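Long-range contact in 3-hydroxyacyl-CoA dehydrogenase (Brucella suis, PDB 4O5O), which probably catalyses the NAD(P)-dependent oxidation of 3-hydroxyacyl-CoA to 3-ketoacyl-CoA, as a member of the short-chain dehydrogenase family: residues D67-A79 / S120-A133. Residues are numbered along the deposited sequence; the frame is centred on the assembly and turned at random.
Sequences DVASDTDGKAAIA and SINLIGTFNMLRLA
Helix 71-79 and helix 120-133 run in broadly the same direction, their axes crossing at -41° and 9.6 Å apart, and Ala69 CA, in the type I turn ahead of the first helix, comes within 4.0 Å of Gly125 CA. In this Rossmann-type short-chain dehydrogenase the two helices follow strands 61-65 and 90-93 and pack side by side on one face of the parallel sheet. The amide of Asn128 ties its helix to the turn and N-cap that lead into helix 71-79. With CG anti to the backbone N (chi1 -174°), Asn128 ND2 reaches across and donates to Val68 O at 2.8 Å, almost straight and in the amide plane, and to Ser70 O in a more bent bond. Gly74 N meets Ser70 O from the opposite face, so this carbonyl serves both its own helix and the neighbouring one. Gly125, lacking a side chain, lets Val68 CG2 approach its CA to 3.7 Å. Met129 is bent at chi2 and chi3; its CG lies against Val68 CG1 and its SD beside Gly74 CA, while the same side chain also touches Leu17 and Thr19 of strand 15-19. Leu132 enters as a knob among Asp71, Gly74, Lys75 and Ile78, with CD1 3.4 Å from Gly74 C and CB against Ile78 CG1. Toward the second subunit, Arg131 NH1 bonds to His110 O of that neighbouring chain. Asp71 OD1 accepts from Arg131 NH2 at 2.8 Å, and Lys75 NZ bridges to the syn lone pair of Asp71 OD2; this shared carboxylate probably offsets the proximity of the two cations. The guanidinium grips Asn128 OD1 side-on, through Arg131 NE at 3.0 Å and Arg131 NH2 at 2.8 Å, with OD1 in the guanidinium plane.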
loop_
_atom_site.group_PDB
_atom_site.type_symbol
_atom_site.label_atom_id
_atom_site.label_comp_id
_atom_site.label_asym_id
_atom_site.label_seq_id
_atom_site.Cartn_x
_atom_site.Cartn_y
_atom_site.Cartn_z
ATOM N N ASP B 67 1.858 29.875 -14.369
ATOM C CA ASP B 67 0.952 29.298 -13.374
ATOM C C ASP B 67 0.550 27.918 -13.880
ATOM O O ASP B 67 -0.177 27.806 -14.886
ATOM C CB ASP B 67 -0.285 30.174 -13.211
ATOM C CG ASP B 67 -1.293 29.601 -12.253
ATOM O OD1 ASP B 67 -1.076 28.490 -11.736
ATOM O OD2 ASP B 67 -2.322 30.262 -12.011
ATOM N N VAL B 68 1.083 26.860 -13.263
ATOM C CA VAL B 68 0.811 25.496 -13.747
ATOM C C VAL B 68 -0.659 25.084 -13.761
ATOM O O VAL B 68 -1.018 24.166 -14.504
ATOM C CB VAL B 68 1.613 24.407 -12.993
ATOM C CG1 VAL B 68 3.087 24.506 -13.315
ATOM C CG2 VAL B 68 1.348 24.457 -11.500
ATOM N N ALA B 69 -1.508 25.778 -12.994
ATOM C CA ALA B 69 -2.929 25.442 -12.958
ATOM C C ALA B 69 -3.707 26.120 -14.090
ATOM O O ALA B 69 -4.908 25.884 -14.234
ATOM C CB ALA B 69 -3.545 25.815 -11.630
ATOM N N SER B 70 -3.032 26.967 -14.876
ATOM C CA SER B 70 -3.673 27.698 -15.979
ATOM C C SER B 70 -3.567 26.962 -17.317
ATOM O O SER B 70 -2.478 26.621 -17.769
ATOM C CB SER B 70 -3.072 29.095 -16.114
ATOM O OG SER B 70 -3.372 29.688 -17.360
ATOM N N ASP B 71 -4.709 26.725 -17.953
ATOM C CA ASP B 71 -4.739 26.154 -19.300
ATOM C C ASP B 71 -3.844 26.978 -20.252
ATOM O O ASP B 71 -2.980 26.440 -20.978
ATOM C CB ASP B 71 -6.198 26.158 -19.786
ATOM C CG ASP B 71 -6.358 25.645 -21.205
ATOM O OD1 ASP B 71 -6.447 24.439 -21.362
ATOM O OD2 ASP B 71 -6.459 26.448 -22.163
ATOM N N THR B 72 -4.060 28.295 -20.247
ATOM C CA THR B 72 -3.315 29.247 -21.094
ATOM C C THR B 72 -1.831 29.175 -20.855
ATOM O O THR B 72 -1.046 29.058 -21.793
ATOM C CB THR B 72 -3.801 30.681 -20.772
ATOM O OG1 THR B 72 -5.114 30.815 -21.263
ATOM C CG2 THR B 72 -2.870 31.793 -21.324
ATOM N N ASP B 73 -1.437 29.274 -19.584
ATOM C CA ASP B 73 -0.015 29.302 -19.272
ATOM C C ASP B 73 0.621 27.973 -19.585
ATOM O O ASP B 73 1.764 27.927 -20.016
ATOM C CB ASP B 73 0.243 29.641 -17.810
ATOM C CG ASP B 73 0.112 31.097 -17.500
ATOM O OD1 ASP B 73 -0.188 31.922 -18.402
ATOM O OD2 ASP B 73 0.353 31.408 -16.309
ATOM N N GLY B 74 -0.097 26.875 -19.365
ATOM C CA GLY B 74 0.467 25.580 -19.679
ATOM C C GLY B 74 0.756 25.462 -21.167
ATOM O O GLY B 74 1.845 25.024 -21.564
ATOM N N LYS B 75 -0.201 25.888 -21.996
ATOM C CA LYS B 75 -0.004 25.836 -23.452
ATOM C C LYS B 75 1.132 26.752 -23.875
ATOM O O LYS B 75 1.919 26.414 -24.773
ATOM C CB LYS B 75 -1.292 26.168 -24.193
ATOM C CG LYS B 75 -2.335 25.072 -23.997
ATOM C CD LYS B 75 -3.742 25.431 -24.468
ATOM C CE LYS B 75 -4.686 24.264 -24.214
ATOM N NZ LYS B 75 -6.145 24.600 -24.229
ATOM N N ALA B 76 1.217 27.926 -23.246
ATOM C CA ALA B 76 2.303 28.869 -23.587
ATOM C C ALA B 76 3.677 28.296 -23.258
ATOM O O ALA B 76 4.656 28.542 -23.973
ATOM C CB ALA B 76 2.120 30.213 -22.907
ATOM N N ALA B 77 3.733 27.507 -22.184
ATOM C CA ALA B 77 4.978 26.889 -21.728
ATOM C C ALA B 77 5.449 25.818 -22.717
ATOM O O ALA B 77 6.631 25.764 -23.113
ATOM C CB ALA B 77 4.790 26.291 -20.341
ATOM N N ILE B 78 4.513 24.991 -23.163
ATOM C CA ILE B 78 4.835 23.987 -24.175
ATOM C C ILE B 78 5.350 24.681 -25.432
ATOM O O ILE B 78 6.371 24.293 -25.997
ATOM C CB ILE B 78 3.598 23.177 -24.583
ATOM C CG1 ILE B 78 3.002 22.412 -23.404
ATOM C CG2 ILE B 78 3.918 22.271 -25.767
ATOM C CD1 ILE B 78 3.932 21.464 -22.697
ATOM N N ALA B 79 4.641 25.722 -25.864
ATOM C CA ALA B 79 5.018 26.391 -27.096
ATOM C C ALA B 79 6.382 27.072 -26.947
ATOM O O ALA B 79 7.174 27.098 -27.890
ATOM C CB ALA B 79 3.958 27.410 -27.504
ATOM N N SER B 120 -5.436 22.795 -6.198
ATOM C CA SER B 120 -5.242 23.444 -7.492
ATOM C C SER B 120 -3.775 23.444 -7.935
ATOM O O SER B 120 -3.458 23.024 -9.067
ATOM C CB SER B 120 -5.782 24.893 -7.461
ATOM O OG SER B 120 -5.497 25.551 -8.676
ATOM N N ILE B 121 -2.880 23.890 -7.065
ATOM C CA ILE B 121 -1.484 23.960 -7.441
ATOM C C ILE B 121 -0.873 22.563 -7.582
ATOM O O ILE B 121 -0.217 22.237 -8.563
ATOM C CB ILE B 121 -0.682 24.787 -6.423
ATOM C CG1 ILE B 121 -1.141 26.260 -6.424
ATOM C CG2 ILE B 121 0.812 24.687 -6.731
ATOM C CD1 ILE B 121 -0.712 27.050 -5.214
ATOM N N ASN B 122 -1.096 21.723 -6.577
ATOM C CA ASN B 122 -0.333 20.485 -6.459
ATOM C C ASN B 122 -0.849 19.372 -7.377
ATOM O O ASN B 122 -0.047 18.590 -7.920
ATOM C CB ASN B 122 -0.417 19.957 -5.042
ATOM C CG ASN B 122 0.338 20.788 -4.048
ATOM O OD1 ASN B 122 0.934 21.797 -4.402
ATOM N ND2 ASN B 122 0.353 20.353 -2.799
ATOM N N LEU B 123 -2.173 19.300 -7.538
ATOM C CA LEU B 123 -2.836 18.218 -8.245
ATOM C C LEU B 123 -3.336 18.663 -9.621
ATOM O O LEU B 123 -2.937 18.103 -10.642
ATOM C CB LEU B 123 -3.946 17.617 -7.392
ATOM C CG LEU B 123 -4.745 16.487 -8.052
ATOM C CD1 LEU B 123 -3.839 15.377 -8.578
ATOM C CD2 LEU B 123 -5.753 15.949 -7.057
ATOM N N ILE B 124 -4.170 19.700 -9.665
ATOM C CA ILE B 124 -4.631 20.204 -10.945
ATOM C C ILE B 124 -3.475 20.709 -11.791
ATOM O O ILE B 124 -3.417 20.413 -12.996
ATOM C CB ILE B 124 -5.762 21.230 -10.803
ATOM C CG1 ILE B 124 -6.961 20.539 -10.114
ATOM C CG2 ILE B 124 -6.171 21.788 -12.174
ATOM C CD1 ILE B 124 -8.077 21.460 -9.693
ATOM N N GLY B 125 -2.528 21.419 -11.190
ATOM C CA GLY B 125 -1.368 21.916 -11.954
ATOM C C GLY B 125 -0.523 20.801 -12.541
ATOM O O GLY B 125 -0.043 20.889 -13.670
ATOM N N THR B 126 -0.321 19.743 -11.778
ATOM C CA THR B 126 0.439 18.584 -12.247
ATOM C C THR B 126 -0.272 17.867 -13.403
ATOM O O THR B 126 0.333 17.574 -14.401
ATOM C CB THR B 126 0.762 17.643 -11.063
ATOM O OG1 THR B 126 1.893 18.194 -10.352
ATOM C CG2 THR B 126 1.102 16.220 -11.499
ATOM N N PHE B 127 -1.577 17.720 -13.296
ATOM C CA PHE B 127 -2.348 17.129 -14.378
ATOM C C PHE B 127 -2.321 18.021 -15.617
ATOM O O PHE B 127 -2.168 17.517 -16.769
ATOM C CB PHE B 127 -3.791 16.857 -13.984
ATOM C CG PHE B 127 -4.566 16.226 -15.100
ATOM C CD1 PHE B 127 -4.358 14.890 -15.403
ATOM C CD2 PHE B 127 -5.435 16.958 -15.879
ATOM C CE1 PHE B 127 -5.009 14.293 -16.449
ATOM C CE2 PHE B 127 -6.118 16.362 -16.923
ATOM C CZ PHE B 127 -5.897 15.026 -17.207
ATOM N N ASN B 128 -2.487 19.327 -15.416
ATOM C CA ASN B 128 -2.486 20.247 -16.539
ATOM C C ASN B 128 -1.181 20.163 -17.317
ATOM O O ASN B 128 -1.174 20.044 -18.554
ATOM C CB ASN B 128 -2.701 21.675 -16.042
ATOM C CG ASN B 128 -2.859 22.662 -17.182
ATOM O OD1 ASN B 128 -3.547 22.379 -18.169
ATOM N ND2 ASN B 128 -2.209 23.822 -17.055
ATOM N N MET B 129 -0.054 20.193 -16.623
ATOM C CA MET B 129 1.208 20.118 -17.343
ATOM C C MET B 129 1.420 18.731 -17.961
ATOM O O MET B 129 1.973 18.630 -19.053
ATOM C CB MET B 129 2.375 20.507 -16.419
ATOM C CG MET B 129 2.323 21.971 -15.974
ATOM S SD MET B 129 2.140 23.173 -17.283
ATOM C CE MET B 129 3.441 22.684 -18.416
ATOM N N LEU B 130 0.996 17.652 -17.282
ATOM C CA LEU B 130 1.206 16.335 -17.861
ATOM C C LEU B 130 0.391 16.108 -19.134
ATOM O O LEU B 130 0.907 15.545 -20.094
ATOM C CB LEU B 130 1.004 15.239 -16.825
ATOM C CG LEU B 130 -0.322 14.612 -16.526
ATOM C CD1 LEU B 130 -0.780 13.639 -17.618
ATOM C CD2 LEU B 130 -0.163 13.873 -15.215
ATOM N N ARG B 131 -0.840 16.614 -19.186
ATOM C CA ARG B 131 -1.677 16.384 -20.367
ATOM C C ARG B 131 -1.074 17.109 -21.577
ATOM O O ARG B 131 -1.028 16.576 -22.703
ATOM C CB ARG B 131 -3.137 16.769 -20.100
ATOM C CG ARG B 131 -3.426 18.258 -20.105
ATOM C CD ARG B 131 -4.784 18.667 -19.553
ATOM N NE ARG B 131 -4.811 20.129 -19.613
ATOM C CZ ARG B 131 -5.267 20.871 -20.609
ATOM N NH1 ARG B 131 -5.992 20.338 -21.582
ATOM N NH2 ARG B 131 -5.038 22.173 -20.563
ATOM N N LEU B 132 -0.590 18.323 -21.340
ATOM C CA LEU B 132 -0.039 19.126 -22.427
ATOM C C LEU B 132 1.363 18.628 -22.862
ATOM O O LEU B 132 1.699 18.605 -24.064
ATOM C CB LEU B 132 0.008 20.613 -22.015
ATOM C CG LEU B 132 -1.360 21.214 -21.716
ATOM C CD1 LEU B 132 -1.167 22.608 -21.139
ATOM C CD2 LEU B 132 -2.257 21.241 -22.965
ATOM N N ALA B 133 2.192 18.228 -21.896
ATOM C CA ALA B 133 3.478 17.668 -22.250
ATOM C C ALA B 133 3.307 16.357 -22.985
ATOM O O ALA B 133 4.045 16.089 -23.944
ATOM C CB ALA B 133 4.350 17.459 -21.042
HETATM O O HOH W 1 -6.525 21.699 -24.112
#